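Putative mRNA export protein (PDB 4WP2) is a UBA-like C-terminal domain of the nuclear export factor Mex67, which probably helps carry mRNA from the nucleus to the cytoplasm. Local coordinates at residues 17-22 / 41-46. Sequence-based numbering, arbitrary orientation.
Sequences TGMNVE and QSFEQQ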
# COMPACT_ATOMS: atom_id res chain seq x y z
N THR A 17 -21.60 -14.63 -36.98
CA THR A 17 -22.31 -15.66 -37.75
C THR A 17 -23.59 -16.16 -37.10
O THR A 17 -24.47 -16.69 -37.78
CB THR A 17 -21.43 -16.90 -38.02
OG1 THR A 17 -21.16 -17.57 -36.78
CG2 THR A 17 -20.13 -16.51 -38.69
N GLY A 18 -23.68 -16.02 -35.78
CA GLY A 18 -24.81 -16.54 -35.03
C GLY A 18 -24.64 -17.99 -34.60
O GLY A 18 -25.51 -18.54 -33.91
N MET A 19 -23.53 -18.62 -34.99
CA MET A 19 -23.26 -20.00 -34.62
C MET A 19 -22.82 -20.14 -33.17
O MET A 19 -22.25 -19.22 -32.60
CB MET A 19 -22.18 -20.60 -35.52
CG MET A 19 -22.61 -20.82 -36.95
SD MET A 19 -21.33 -21.63 -37.95
CE MET A 19 -19.98 -20.45 -37.86
N ASN A 20 -23.05 -21.31 -32.58
CA ASN A 20 -22.56 -21.57 -31.23
C ASN A 20 -21.03 -21.69 -31.24
O ASN A 20 -20.39 -21.65 -32.30
CB ASN A 20 -23.21 -22.83 -30.65
CG ASN A 20 -22.92 -24.09 -31.47
OD1 ASN A 20 -21.89 -24.19 -32.14
ND2 ASN A 20 -23.82 -25.06 -31.39
N VAL A 21 -20.43 -21.84 -30.06
CA VAL A 21 -18.96 -21.81 -29.99
C VAL A 21 -18.33 -23.02 -30.68
O VAL A 21 -17.23 -22.92 -31.23
CB VAL A 21 -18.46 -21.72 -28.53
CG1 VAL A 21 -18.96 -20.44 -27.88
CG2 VAL A 21 -18.87 -22.94 -27.73
N GLU A 22 -19.00 -24.17 -30.67
CA GLU A 22 -18.43 -25.36 -31.31
C GLU A 22 -18.26 -25.16 -32.82
O GLU A 22 -17.18 -25.40 -33.37
CB GLU A 22 -19.30 -26.59 -31.06
CG GLU A 22 -18.81 -27.82 -31.79
CD GLU A 22 -19.67 -29.04 -31.54
OE1 GLU A 22 -20.77 -28.89 -30.97
OE2 GLU A 22 -19.23 -30.16 -31.89
N GLN A 41 -15.21 -16.07 -44.31
CA GLN A 41 -15.35 -16.42 -45.71
C GLN A 41 -15.81 -17.86 -45.88
O GLN A 41 -16.67 -18.15 -46.71
CB GLN A 41 -14.03 -16.16 -46.43
CG GLN A 41 -14.04 -16.43 -47.91
CD GLN A 41 -12.67 -16.23 -48.53
OE1 GLN A 41 -11.91 -17.18 -48.73
NE2 GLN A 41 -12.34 -14.98 -48.83
N SER A 42 -15.24 -18.77 -45.11
CA SER A 42 -15.64 -20.18 -45.17
C SER A 42 -17.09 -20.34 -44.73
O SER A 42 -17.83 -21.12 -45.32
CB SER A 42 -14.73 -21.04 -44.29
OG SER A 42 -13.39 -20.92 -44.72
N PHE A 43 -17.50 -19.61 -43.71
CA PHE A 43 -18.89 -19.66 -43.27
C PHE A 43 -19.84 -19.22 -44.39
O PHE A 43 -20.87 -19.87 -44.63
CB PHE A 43 -19.11 -18.79 -42.05
CG PHE A 43 -20.56 -18.67 -41.67
CD1 PHE A 43 -21.21 -19.70 -41.03
CD2 PHE A 43 -21.28 -17.54 -42.01
CE1 PHE A 43 -22.55 -19.60 -40.70
CE2 PHE A 43 -22.63 -17.44 -41.68
CZ PHE A 43 -23.25 -18.47 -41.03
N GLU A 44 -19.51 -18.11 -45.04
CA GLU A 44 -20.37 -17.56 -46.09
C GLU A 44 -20.62 -18.57 -47.21
O GLU A 44 -21.74 -18.66 -47.72
CB GLU A 44 -19.74 -16.30 -46.68
CG GLU A 44 -19.73 -15.11 -45.76
CD GLU A 44 -18.93 -13.95 -46.32
OE1 GLU A 44 -18.66 -13.95 -47.54
OE2 GLU A 44 -18.57 -13.04 -45.54
N GLN A 45 -19.59 -19.32 -47.58
CA GLN A 45 -19.73 -20.29 -48.66
C GLN A 45 -20.45 -21.56 -48.22
O GLN A 45 -21.15 -22.18 -49.01
CB GLN A 45 -18.35 -20.65 -49.24
CG GLN A 45 -17.62 -19.50 -49.91
CD GLN A 45 -16.19 -19.86 -50.30
OE1 GLN A 45 -15.25 -19.74 -49.51
NE2 GLN A 45 -16.02 -20.31 -51.55
N GLN A 46 -20.28 -21.92 -46.95
CA GLN A 46 -20.74 -23.23 -46.46
C GLN A 46 -21.95 -23.18 -45.52
O GLN A 46 -22.29 -24.19 -44.91
CB GLN A 46 -19.58 -23.93 -45.77
CG GLN A 46 -18.38 -24.12 -46.68
CD GLN A 46 -17.16 -24.63 -45.95
OE1 GLN A 46 -17.26 -25.47 -45.05
NE2 GLN A 46 -16.01 -24.05 -46.26
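Thr17 and Phe43 approach to 7.6 Å between their CA atoms where the turn leaving helix 2-17 faces helix 36-46, no backbone hydrogen bond linking the two segments. In this UBA-like domain, Thr17-Gly18-Met19 probably occupies the place of the Met-Gly-Phe/Tyr loop of UBA domains, and it illustrates how a ring from helix 36-46 packs against the turn between helices 2-17 and 21-25 in the buried interior. Phe43 holds CG anti to the backbone N (chi1 172°), which brings its ring against the turn. Thr17 covers one face: its CB lies 3.8 Å from the ring centroid, only 7° off the normal, a CH-pi contact, while CG2 rests 3.7 Å from Phe43 CD2. The hydroxyl meanwhile serves the backbone, for OG1 bonds to Val13 O and accepts from Met19 N at 3.2 Å, closing an ST turn. Gly18, between Thr17 and Met19, is the first residue past helix 2-17 and has positive phi. Met19, also packed against Val50 and Phe55, approaches Phe43 obliquely in a Met-aromatic contact, its SD 4.6 Å from the ring centroid. A bend at chi3 (-61°) brings the terminal methyl close to Phe43, with CE 3.5 Å from Phe43 CD1.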